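Local coordinates for protein probable oxidoreductase (Pseudomonas aeruginosa, PDB 4B7C) that probably catalyses an NADP-dependent oxidation or reduction as a member of the medium-chain dehydrogenase/reductase family, at residues L320-L323 / F324-E327; A53-G56 / W57-A61; L291-M294 / A295-L298; L123-Y126 / L127-L130; N204-L207 / A208-L211. All blocks are in the same frame, centred on the assembly; numbering follows the deposited sequence.

Contact 1: residues L320-L323 / F324-E327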
loop_
_atom_site.group_PDB
_atom_site.type_symbol
_atom_site.label_atom_id
_atom_site.label_comp_id
_atom_site.label_asym_id
_atom_site.label_seq_id
_atom_site.Cartn_x
_atom_site.Cartn_y
_atom_site.Cartn_z
ATOM N N LEU B 320 -29.165 4.865 13.495
ATOM C CA LEU B 320 -28.000 4.988 12.609
ATOM C C LEU B 320 -26.944 5.997 13.095
ATOM O O LEU B 320 -25.747 5.754 12.952
ATOM C CB LEU B 320 -28.445 5.357 11.186
ATOM C CG LEU B 320 -27.337 5.278 10.113
ATOM C CD1 LEU B 320 -26.659 3.912 10.082
ATOM C CD2 LEU B 320 -27.820 5.636 8.717
ATOM N N LEU B 321 -27.397 7.123 13.651
ATOM C CA LEU B 321 -26.495 8.163 14.187
ATOM C C LEU B 321 -25.664 7.676 15.355
ATOM O O LEU B 321 -24.515 8.096 15.514
ATOM C CB LEU B 321 -27.271 9.402 14.623
ATOM C CG LEU B 321 -27.894 10.132 13.427
ATOM C CD1 LEU B 321 -28.496 11.469 13.817
ATOM C CD2 LEU B 321 -26.897 10.321 12.290
ATOM N N LYS B 322 -26.231 6.758 16.137
ATOM C CA LYS B 322 -25.547 6.164 17.285
ATOM C C LYS B 322 -24.258 5.470 16.871
ATOM O O LYS B 322 -23.338 5.284 17.676
ATOM C CB LYS B 322 -26.491 5.170 17.977
ATOM C CG LYS B 322 -25.945 4.462 19.204
ATOM C CD LYS B 322 -26.988 3.529 19.825
ATOM C CE LYS B 322 -26.539 2.951 21.158
ATOM N NZ LYS B 322 -27.522 1.920 21.626
ATOM N N LEU B 323 -24.211 5.063 15.609
ATOM C CA LEU B 323 -23.049 4.410 15.032
ATOM C C LEU B 323 -21.838 5.345 14.999
ATOM O O LEU B 323 -20.698 4.906 15.155
ATOM C CB LEU B 323 -23.386 3.952 13.613
ATOM C CG LEU B 323 -22.812 2.605 13.163
ATOM C CD1 LEU B 323 -22.704 1.581 14.280
ATOM C CD2 LEU B 323 -23.669 2.056 12.031
ATOM N N PHE B 324 -22.093 6.636 14.820
ATOM C CA PHE B 324 -21.016 7.629 14.725
ATOM C C PHE B 324 -20.831 8.483 15.966
ATOM O O PHE B 324 -20.225 9.552 15.898
ATOM C CB PHE B 324 -21.235 8.553 13.542
ATOM C CG PHE B 324 -21.451 7.838 12.242
ATOM C CD1 PHE B 324 -20.385 7.248 11.564
ATOM C CD2 PHE B 324 -22.713 7.764 11.688
ATOM C CE1 PHE B 324 -20.592 6.596 10.358
ATOM C CE2 PHE B 324 -22.925 7.115 10.487
ATOM C CZ PHE B 324 -21.866 6.524 9.822
ATOM N N SER B 325 -21.318 8.002 17.099
ATOM C CA SER B 325 -21.263 8.749 18.333
ATOM C C SER B 325 -20.246 8.145 19.305
ATOM O O SER B 325 -20.053 8.683 20.389
ATOM C CB SER B 325 -22.675 8.832 18.905
ATOM O OG SER B 325 -23.084 7.721 19.637
ATOM N N GLY B 326 -19.555 7.070 18.911
ATOM C CA GLY B 326 -18.777 6.274 19.871
ATOM C C GLY B 326 -19.654 5.713 20.980
ATOM O O GLY B 326 -19.182 5.312 22.048
ATOM N N GLU B 327 -20.953 5.682 20.719
ATOM C CA GLU B 327 -21.923 5.378 21.741
ATOM C C GLU B 327 -22.170 3.881 21.775
ATOM O O GLU B 327 -21.971 3.232 22.820
ATOM C CB GLU B 327 -23.199 6.145 21.458
ATOM C CG GLU B 327 -24.050 6.426 22.684
ATOM C CD GLU B 327 -25.378 7.060 22.347
ATOM O OE1 GLU B 327 -25.419 8.116 21.676
ATOM O OE2 GLU B 327 -26.390 6.485 22.768
#
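Leu320 reaches Phe324 through its backbone: Leu320 O lies 3.9 Å from Phe324 CD2 and comes at the ring on a slant. The same oxygen accepts a bond from Leu323 N, while the Leu320 side chain packs on Met54 and Met58 of helix 53-58. Next along, Leu321 makes the firm link of the turn, with Phe324 N donating to Leu321 O at 2.9 Å and an N-H...O angle of 147°. The donor stands well above the carbonyl plane, as befits the steep approach of a bond spanning three residues.

Lys322 plays two parts. Its oxygen takes a weak bond from Ser325 N (3.4 Å to Lys322 O) and a hydrogen bond from Asn328 ND2. Its side chain starts with CG opposite the backbone N (chi1 -180°) and stays extended, which carries it across Glu327 at about a right angle. Lys322 CG is 3.9 Å from Glu327 CB, and Lys322 CE is 3.9 Å from Glu327 OE2, so the aliphatic part does the touching. Lys322 NZ stays 4.8 Å from Glu327 OE2 and makes its salt bridge with Asp308 instead. Leu323 closes the series by placing CB over one face of the neighbouring ring, 4.3 Å from Phe324 CD2; that ring also touches Arg55 and Asn254.

The turn after helix 316-321 thus separates its chemistry. Leu320 and Phe324 pack against helix 53-58, whereas Glu327, exposed, would be expected to add a modest electrostatic pull on a lysine whose direct partner is Asp308.

Contact 2: residues A53-G56 / W57-A61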
loop_
_atom_site.group_PDB
_atom_site.type_symbol
_atom_site.label_atom_id
_atom_site.label_comp_id
_atom_site.label_asym_id
_atom_site.label_seq_id
_atom_site.Cartn_x
_atom_site.Cartn_y
_atom_site.Cartn_z
ATOM N N ALA B 53 -20.255 1.522 7.012
ATOM C CA ALA B 53 -20.210 1.478 5.541
ATOM C C ALA B 53 -21.467 2.062 4.904
ATOM O O ALA B 53 -21.441 2.489 3.745
ATOM C CB ALA B 53 -19.967 0.060 5.041
ATOM N N MET B 54 -22.557 2.098 5.664
ATOM C CA MET B 54 -23.820 2.697 5.184
ATOM C C MET B 54 -23.665 4.159 4.753
ATOM O O MET B 54 -24.347 4.643 3.842
ATOM C CB MET B 54 -24.899 2.627 6.261
ATOM C CG MET B 54 -25.562 1.273 6.363
ATOM S SD MET B 54 -26.682 1.131 7.735
ATOM C CE MET B 54 -27.960 0.019 7.133
ATOM N N ARG B 55 -22.750 4.853 5.410
ATOM C CA ARG B 55 -22.455 6.248 5.059
ATOM C C ARG B 55 -21.894 6.358 3.619
ATOM O O ARG B 55 -22.321 7.206 2.805
ATOM C CB ARG B 55 -21.531 6.849 6.129
ATOM C CG ARG B 55 -21.593 8.377 6.239
ATOM C CD ARG B 55 -22.907 9.055 6.107
ATOM N NE ARG B 55 -22.733 10.440 5.677
ATOM C CZ ARG B 55 -22.616 10.886 4.425
ATOM N NH1 ARG B 55 -22.657 10.066 3.382
ATOM N NH2 ARG B 55 -22.456 12.194 4.222
ATOM N N GLY B 56 -20.992 5.446 3.275
ATOM C CA GLY B 56 -20.450 5.385 1.923
ATOM C C GLY B 56 -21.507 5.031 0.896
ATOM O O GLY B 56 -21.500 5.549 -0.227
ATOM N N TRP B 57 -22.410 4.126 1.262
ATOM C CA TRP B 57 -23.464 3.665 0.335
ATOM C C TRP B 57 -24.414 4.763 -0.021
ATOM O O TRP B 57 -25.081 4.703 -1.065
ATOM C CB TRP B 57 -24.267 2.509 0.924
ATOM C CG TRP B 57 -23.445 1.329 1.340
ATOM C CD1 TRP B 57 -22.175 0.980 0.900
ATOM C CD2 TRP B 57 -23.835 0.258 2.266
ATOM N NE1 TRP B 57 -21.755 -0.169 1.504
ATOM C CE2 TRP B 57 -22.700 -0.656 2.331
ATOM C CE3 TRP B 57 -24.956 -0.010 3.030
ATOM C CZ2 TRP B 57 -22.710 -1.787 3.138
ATOM C CZ3 TRP B 57 -24.963 -1.149 3.841
ATOM C CH2 TRP B 57 -23.866 -2.014 3.900
ATOM N N MET B 58 -24.506 5.755 0.861
ATOM C CA MET B 58 -25.371 6.911 0.631
ATOM C C MET B 58 -24.743 7.976 -0.276
ATOM O O MET B 58 -25.454 8.780 -0.887
ATOM C CB MET B 58 -25.754 7.555 1.967
ATOM C CG MET B 58 -26.802 6.769 2.734
ATOM S SD MET B 58 -27.254 7.576 4.305
ATOM C CE MET B 58 -25.947 7.014 5.384
ATOM N N ASN B 59 -23.415 7.998 -0.322
ATOM C CA ASN B 59 -22.674 8.961 -1.141
ATOM C C ASN B 59 -22.665 8.614 -2.627
ATOM O O ASN B 59 -22.585 7.435 -2.997
ATOM C CB ASN B 59 -21.227 9.079 -0.625
ATOM C CG ASN B 59 -21.111 9.899 0.636
ATOM O OD1 ASN B 59 -21.977 10.704 0.964
ATOM N ND2 ASN B 59 -20.022 9.706 1.352
ATOM N N ASP B 60 -22.699 9.659 -3.457
ATOM C CA ASP B 60 -22.661 9.540 -4.914
ATOM C C ASP B 60 -21.203 9.614 -5.348
ATOM O O ASP B 60 -20.584 10.677 -5.501
ATOM C CB ASP B 60 -23.552 10.579 -5.614
ATOM C CG ASP B 60 -24.064 10.089 -6.973
ATOM O OD1 ASP B 60 -23.759 8.944 -7.383
ATOM O OD2 ASP B 60 -24.782 10.858 -7.635
ATOM N N ALA B 61 -20.645 8.432 -5.504
ATOM C CA ALA B 61 -19.220 8.275 -5.573
ATOM C C ALA B 61 -19.017 6.845 -5.986
ATOM O O ALA B 61 -19.734 5.967 -5.534
ATOM C CB ALA B 61 -18.582 8.539 -4.216
HETATM O O HOH W 1 -20.782 5.342 -2.898
#
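Trp57 folds its indole back over Ala53 and Met54, one turn earlier in the short helix 53-58 of the GroES-like N-terminal domain. This is the dense part of the contact. The bond to Trp57 CG points away from the carbonyl carbon (chi1 -56°), which swings the ring toward the start of the helix, so that Ala53 O and Met54 CA lie over the same face, both toward its rim. Ala53 CB touches Trp57 CZ2 at 3.8 Å, and Met54 CG meets Trp57 CZ3 at 3.5 Å. Trp57 N also donates to Ala53 O, 3.1 Å away and in the carbonyl plane, so backbone and ring of one residue converge on a single oxygen. Arg75 adds a cation-pi partner to the indole. Nearby, the methyl Met58 CE bends back to within 3.7 Å of Arg55 CD, and Met54 also packs against Phe316 of helix 316-321.

Toward Asn59 the packing gives way to looser bonding. Met58 N has only weak bonds, to Met54 O and Arg55 O, whereas Asn59 N finds Gly56 O at 3.1 Å. A water lies 2.8 Å from Gly56 O and equally far from Asn59 O, placed to bridge the last turn and the departing chain, although it has more acceptors in reach than protons to give.

Arg55 ties this looser end down. Gly19 O binds its NH2, and Asn254 OD1 weakly holds NE. Arg55 NH1 donates to Asn59 OD1 at 2.6 Å, the acceptor lying in the guanidinium plane although the amide itself is turned 69° against it.

Contact 3: residues L291-M294 / A295-L298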
loop_
_atom_site.group_PDB
_atom_site.type_symbol
_atom_site.label_atom_id
_atom_site.label_comp_id
_atom_site.label_asym_id
_atom_site.label_seq_id
_atom_site.Cartn_x
_atom_site.Cartn_y
_atom_site.Cartn_z
ATOM N N LEU B 291 -16.973 -19.623 8.735
ATOM C CA LEU B 291 -18.078 -19.671 9.693
ATOM C C LEU B 291 -17.933 -20.869 10.639
ATOM O O LEU B 291 -18.151 -20.750 11.842
ATOM C CB LEU B 291 -19.433 -19.741 8.983
ATOM C CG LEU B 291 -19.817 -18.431 8.261
ATOM C CD1 LEU B 291 -21.072 -18.576 7.407
ATOM C CD2 LEU B 291 -19.980 -17.260 9.225
ATOM N N LYS B 292 -17.559 -22.014 10.080
ATOM C CA LYS B 292 -17.392 -23.241 10.865
ATOM C C LYS B 292 -16.320 -23.043 11.938
ATOM O O LYS B 292 -16.529 -23.405 13.087
ATOM C CB LYS B 292 -17.035 -24.431 9.961
ATOM C CG LYS B 292 -16.968 -25.779 10.674
ATOM C CD LYS B 292 -16.448 -26.879 9.749
ATOM C CE LYS B 292 -16.068 -28.141 10.520
ATOM N NZ LYS B 292 -15.250 -29.084 9.710
ATOM N N GLU B 293 -15.175 -22.487 11.559
ATOM C CA GLU B 293 -14.098 -22.269 12.521
ATOM C C GLU B 293 -14.495 -21.234 13.574
ATOM O O GLU B 293 -14.278 -21.445 14.761
ATOM C CB GLU B 293 -12.789 -21.856 11.860
ATOM C CG GLU B 293 -11.676 -21.675 12.883
ATOM C CD GLU B 293 -10.284 -21.733 12.291
ATOM O OE1 GLU B 293 -10.006 -20.981 11.340
ATOM O OE2 GLU B 293 -9.452 -22.503 12.810
ATOM N N MET B 294 -15.089 -20.132 13.128
ATOM C CA MET B 294 -15.568 -19.081 14.038
ATOM C C MET B 294 -16.555 -19.646 15.065
ATOM O O MET B 294 -16.472 -19.338 16.246
ATOM C CB MET B 294 -16.235 -17.944 13.258
ATOM C CG MET B 294 -16.744 -16.793 14.122
ATOM S SD MET B 294 -15.395 -15.847 14.899
ATOM C CE MET B 294 -14.576 -15.298 13.398
ATOM N N ALA B 295 -17.481 -20.474 14.599
ATOM C CA ALA B 295 -18.482 -21.115 15.470
ATOM C C ALA B 295 -17.837 -21.948 16.587
ATOM O O ALA B 295 -18.300 -21.927 17.722
ATOM C CB ALA B 295 -19.442 -21.982 14.652
ATOM N N THR B 296 -16.775 -22.677 16.270
ATOM C CA THR B 296 -16.082 -23.489 17.279
ATOM C C THR B 296 -15.341 -22.602 18.295
ATOM O O THR B 296 -15.324 -22.895 19.489
ATOM C CB THR B 296 -15.111 -24.509 16.653
ATOM O OG1 THR B 296 -14.002 -23.827 16.066
ATOM C CG2 THR B 296 -15.816 -25.325 15.588
ATOM N N TRP B 297 -14.735 -21.519 17.826
ATOM C CA TRP B 297 -14.065 -20.574 18.730
ATOM C C TRP B 297 -15.052 -19.997 19.704
ATOM O O TRP B 297 -14.778 -19.893 20.900
ATOM C CB TRP B 297 -13.380 -19.441 17.966
ATOM C CG TRP B 297 -12.073 -19.826 17.295
ATOM C CD1 TRP B 297 -11.180 -20.831 17.661
ATOM C CD2 TRP B 297 -11.456 -19.185 16.135
ATOM N NE1 TRP B 297 -10.097 -20.871 16.820
ATOM C CE2 TRP B 297 -10.195 -19.907 15.888
ATOM C CE3 TRP B 297 -11.814 -18.135 15.299
ATOM C CZ2 TRP B 297 -9.352 -19.576 14.846
ATOM C CZ3 TRP B 297 -10.948 -17.812 14.254
ATOM C CH2 TRP B 297 -9.748 -18.513 14.035
ATOM N N LEU B 298 -16.223 -19.631 19.194
ATOM C CA LEU B 298 -17.302 -19.124 20.040
ATOM C C LEU B 298 -17.767 -20.176 21.055
ATOM O O LEU B 298 -17.880 -19.889 22.244
ATOM C CB LEU B 298 -18.489 -18.665 19.193
ATOM C CG LEU B 298 -18.284 -17.397 18.373
ATOM C CD1 LEU B 298 -19.309 -17.393 17.252
ATOM C CD2 LEU B 298 -18.425 -16.159 19.246
#
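Glu293 lays its CG over the indole of Trp297, four residues further along helix 287-299. From CB the chain runs with CG trans to the backbone N (chi1 -178°) and stays extended, which brings it alongside the following turn. CG comes first to the ring, over one face of the six-membered part, 3.7 Å from its centroid in a CH-pi contact. Glu293 CD follows at 3.5 Å from Trp297 CZ2. The carboxylate runs on past the rim at CZ2 and CH2, its plane still only 12° from that of the indole: Glu293 OE2 is 3.6 Å from Trp297 CZ2, and Glu293 OE1 is 3.7 Å from Trp297 CH2. Tyr138 OH of helix 132-145 bonds to OE1, which would help to fix the rotation of the carboxylate.

The backbone of the same glutamate is gripped twice. Glu293 O accepts the helical bond from Trp297 N at 3.1 Å, and Thr296 OG1 donates to Glu293 O as well, at 2.7 Å. The threonine hydroxyl can reach back in this way because it sits between its own backbone N and carbonyl carbon (chi1 69°).

Another face of the helix is apolar. Met294 is bent at both outer torsions and sets CG 4.1 Å from Leu298 CD1, while its sulfur approaches the tryptophan. Ile169 touches both Met294 and Trp297, and Leu172 joins against the indole. Contacts at spacings of three and four residues, with a buried apolar side, mark an amphipathic alpha helix, here packed on helices 132-145 and 161-172 beside the Rossmann-type fold.

Contact 4: residues L123-Y126 / L127-L130; sequences LPRY and LSAL
Hydrogen bonds between Arg125 and the residues after it set the shape of this 3-10 turn. Arg125 O is held by two donors: Leu130 N at 3.0 Å, nearly in line with the C=O bond, and Ser128 N, 3.1 Å from Arg125 O and 74° out of the carbonyl plane. The two approach directions are therefore very different, and the oxygen ties the turn and its exit together. One residue earlier, Leu127 N donates to Pro124 O at 2.9 Å, again from above the carbonyl plane.

Apolar contacts come from Tyr126 and Leu130, whose side chains cross at a slant. Tyr126 CD1 touches Leu130 CB at 3.8 Å. With CG anti to its carbonyl carbon (chi1 -68°), Leu130 brings CD1 to within 4.1 Å of Tyr126 CE1. Tyr126 OH is hydrogen-bonded to Asp117 O. Leu127 packs instead on Tyr47 and Val333 of neighbouring strands.

The polar side chains form a third group. Arg125 CG runs 3.8 Å from Ser128 OG, and the serine oxygen stands at the edge of the guanidinium, near its plane. What joins them is Glu307: OE1 forms a salt bridge with Arg125 NH2, while OE2 is hydrogen-bonded to Ser128 OG, which also meets Ser305 OG.

Bound at both oxygens, the carboxylate should have little freedom to rotate, and it is likely to match the positive charge of the arginine. The stretch between strand 114-116 and helix 132-145 is thus fastened to strand 307-311 through one carboxylate, by a salt bridge and a side-chain hydrogen bond.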
loop_
_atom_site.group_PDB
_atom_site.type_symbol
_atom_site.label_atom_id
_atom_site.label_comp_id
_atom_site.label_asym_id
_atom_site.label_seq_id
_atom_site.Cartn_x
_atom_site.Cartn_y
_atom_site.Cartn_z
ATOM N N LEU B 123 -29.931 -15.467 16.359
ATOM C CA LEU B 123 -30.107 -14.879 15.034
ATOM C C LEU B 123 -29.262 -13.624 14.805
ATOM O O LEU B 123 -28.627 -13.528 13.773
ATOM C CB LEU B 123 -31.573 -14.565 14.752
ATOM C CG LEU B 123 -32.413 -15.661 14.095
ATOM C CD1 LEU B 123 -33.753 -15.066 13.667
ATOM C CD2 LEU B 123 -31.693 -16.194 12.857
ATOM N N PRO B 124 -29.240 -12.687 15.770
ATOM C CA PRO B 124 -28.474 -11.474 15.560
ATOM C C PRO B 124 -26.981 -11.703 15.419
ATOM O O PRO B 124 -26.303 -10.880 14.817
ATOM C CB PRO B 124 -28.730 -10.666 16.835
ATOM C CG PRO B 124 -29.990 -11.203 17.391
ATOM C CD PRO B 124 -29.946 -12.662 17.066
ATOM N N ARG B 125 -26.485 -12.822 15.946
ATOM C CA ARG B 125 -25.071 -13.152 15.849
ATOM C C ARG B 125 -24.630 -13.458 14.404
ATOM O O ARG B 125 -23.450 -13.360 14.061
ATOM C CB ARG B 125 -24.699 -14.315 16.766
ATOM C CG ARG B 125 -23.190 -14.524 16.823
ATOM C CD ARG B 125 -22.675 -14.833 18.211
ATOM N NE ARG B 125 -23.192 -13.924 19.228
ATOM C CZ ARG B 125 -23.514 -14.277 20.471
ATOM N NH1 ARG B 125 -23.399 -15.538 20.885
ATOM N NH2 ARG B 125 -23.971 -13.359 21.306
ATOM N N TYR B 126 -25.592 -13.817 13.567
ATOM C CA TYR B 126 -25.333 -14.009 12.138
ATOM C C TYR B 126 -25.181 -12.667 11.402
ATOM O O TYR B 126 -25.032 -12.634 10.183
ATOM C CB TYR B 126 -26.436 -14.852 11.489
ATOM C CG TYR B 126 -26.314 -16.307 11.870
ATOM C CD1 TYR B 126 -25.294 -17.090 11.355
ATOM C CD2 TYR B 126 -27.210 -16.886 12.746
ATOM C CE1 TYR B 126 -25.168 -18.426 11.704
ATOM C CE2 TYR B 126 -27.101 -18.214 13.094
ATOM C CZ TYR B 126 -26.075 -18.988 12.589
ATOM O OH TYR B 126 -26.007 -20.319 12.941
ATOM N N LEU B 127 -25.241 -11.573 12.160
ATOM C CA LEU B 127 -24.912 -10.239 11.641
ATOM C C LEU B 127 -23.632 -9.703 12.249
ATOM O O LEU B 127 -23.206 -8.605 11.907
ATOM C CB LEU B 127 -26.040 -9.257 11.931
ATOM C CG LEU B 127 -27.347 -9.547 11.238
ATOM C CD1 LEU B 127 -28.355 -8.490 11.681
ATOM C CD2 LEU B 127 -27.137 -9.546 9.736
ATOM N N SER B 128 -23.044 -10.451 13.178
ATOM C CA SER B 128 -21.850 -10.002 13.876
ATOM C C SER B 128 -20.711 -10.983 13.654
ATOM O O SER B 128 -20.203 -11.090 12.539
ATOM C CB SER B 128 -22.114 -9.745 15.371
ATOM O OG SER B 128 -22.547 -10.911 16.029
ATOM N N ALA B 129 -20.321 -11.714 14.695
ATOM C CA ALA B 129 -19.182 -12.634 14.604
ATOM C C ALA B 129 -19.389 -13.721 13.543
ATOM O O ALA B 129 -18.427 -14.153 12.879
ATOM C CB ALA B 129 -18.899 -13.255 15.961
ATOM N N LEU B 130 -20.644 -14.138 13.361
ATOM C CA LEU B 130 -20.989 -15.146 12.339
ATOM C C LEU B 130 -21.631 -14.492 11.115
ATOM O O LEU B 130 -22.305 -15.142 10.307
ATOM C CB LEU B 130 -21.931 -16.218 12.919
ATOM C CG LEU B 130 -21.275 -17.126 13.968
ATOM C CD1 LEU B 130 -22.319 -18.025 14.669
ATOM C CD2 LEU B 130 -20.130 -17.955 13.407
#

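Contact 5: residues N204-L207 / A208-L211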
loop_
_atom_site.group_PDB
_atom_site.type_symbol
_atom_site.label_atom_id
_atom_site.label_comp_id
_atom_site.label_asym_id
_atom_site.label_seq_id
_atom_site.Cartn_x
_atom_site.Cartn_y
_atom_site.Cartn_z
ATOM N N ASN B 204 -7.672 10.318 25.063
ATOM C CA ASN B 204 -7.194 10.760 26.383
ATOM C C ASN B 204 -5.686 10.634 26.570
ATOM O O ASN B 204 -5.152 10.950 27.634
ATOM C CB ASN B 204 -7.901 9.974 27.492
ATOM C CG ASN B 204 -9.359 10.338 27.638
ATOM O OD1 ASN B 204 -9.727 11.512 27.579
ATOM N ND2 ASN B 204 -10.197 9.332 27.871
ATOM N N GLU B 205 -5.004 10.182 25.531
ATOM C CA GLU B 205 -3.588 9.870 25.607
ATOM C C GLU B 205 -2.935 10.055 24.241
ATOM O O GLU B 205 -3.574 9.837 23.218
ATOM C CB GLU B 205 -3.428 8.445 26.130
ATOM C CG GLU B 205 -2.043 7.866 26.000
ATOM C CD GLU B 205 -1.999 6.397 26.383
ATOM O OE1 GLU B 205 -3.040 5.695 26.369
ATOM O OE2 GLU B 205 -0.906 5.930 26.715
ATOM N N ASP B 206 -1.677 10.483 24.222
ATOM C CA ASP B 206 -0.963 10.646 22.951
ATOM C C ASP B 206 -0.715 9.279 22.312
ATOM O O ASP B 206 -0.126 8.389 22.931
ATOM C CB ASP B 206 0.364 11.382 23.144
ATOM C CG ASP B 206 1.135 11.548 21.832
ATOM O OD1 ASP B 206 0.685 12.326 20.959
ATOM O OD2 ASP B 206 2.194 10.896 21.684
ATOM N N LEU B 207 -1.155 9.126 21.065
ATOM C CA LEU B 207 -1.083 7.832 20.360
ATOM C C LEU B 207 0.351 7.339 20.187
ATOM O O LEU B 207 0.656 6.186 20.488
ATOM C CB LEU B 207 -1.775 7.913 18.994
ATOM C CG LEU B 207 -1.765 6.593 18.187
ATOM C CD1 LEU B 207 -2.060 5.331 19.004
ATOM C CD2 LEU B 207 -2.735 6.703 17.020
ATOM N N ALA B 208 1.229 8.226 19.723
ATOM C CA ALA B 208 2.655 7.899 19.550
ATOM C C ALA B 208 3.296 7.371 20.837
ATOM O O ALA B 208 4.008 6.359 20.824
ATOM C CB ALA B 208 3.426 9.105 19.036
ATOM N N ALA B 209 3.037 8.063 21.944
ATOM C CA ALA B 209 3.522 7.641 23.268
ATOM C C ALA B 209 2.952 6.272 23.645
ATOM O O ALA B 209 3.666 5.384 24.138
ATOM C CB ALA B 209 3.153 8.673 24.328
ATOM N N GLY B 210 1.660 6.106 23.398
ATOM C CA GLY B 210 0.992 4.828 23.647
ATOM C C GLY B 210 1.620 3.696 22.842
ATOM O O GLY B 210 1.883 2.609 23.367
ATOM N N LEU B 211 1.880 3.963 21.564
ATOM C CA LEU B 211 2.491 2.970 20.671
ATOM C C LEU B 211 3.899 2.605 21.118
ATOM O O LEU B 211 4.289 1.432 21.058
ATOM C CB LEU B 211 2.508 3.471 19.216
ATOM C CG LEU B 211 1.151 3.554 18.522
ATOM C CD1 LEU B 211 1.249 4.331 17.226
ATOM C CD2 LEU B 211 0.628 2.146 18.276
#
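Leu207 O accepts from Leu211 N at 2.8 Å, with an N-H...O angle of 159°, in the first turn of helix 207-214. That helix follows strand 198-201, the outermost on one side of the six-stranded parallel Rossmann sheet. Asp206 is its N-cap. The aspartate holds CG at 180° from its N (chi1 179°), which swings the carboxylate over the first turn, where Asp206 OD2 receives Ala209 N at 3.0 Å. The amide arrives on the anti side of the carboxylate, 32° out of its plane, and Asp206 OD2 also rests 3.4 Å from Ala208 CB. The backbone of the cap contributes too, since Gly210 N donates to Asp206 O at 2.9 Å. A negative charge here probably interacts favourably with the positive end of the helix dipole.

On the inner side, Leu207 CD1 meets Leu211 CG at 3.7 Å, the two side chains crossing at a slant. Both pack on Ile200 of the edge strand and on Thr233 of helix 228-235. Glu205 approaches from the loop with an extended chain, its carboxylate in a salt bridge with Arg213, and passes Gly210 with OE2 3.8 Å from the glycine CA.

In the fold
Two pairs of contacts touch, and contact 5 stands apart. Contacts 1 and 2, distant in sequence, meet where Leu320 CD1 lies 3.6 Å from Met54 SD and Phe324 CZ 3.7 Å from Arg55 CB, so helix 316-321 and the turn after it share one apolar seam with helix 53-58. Contacts 3 and 4 join similarly, with Met294 CG 3.7 Å from Leu130 CD2 and Leu298 CD1 3.8 Å from Leu130 CG. These pairs are separate: contacts 2 and 3 have centres about 31 Å apart, on opposite sides of the chain's centre. Contact 5, at the edge of the Rossmann sheet, comes no nearer than about 11 Å, nearest atoms, to contact 1.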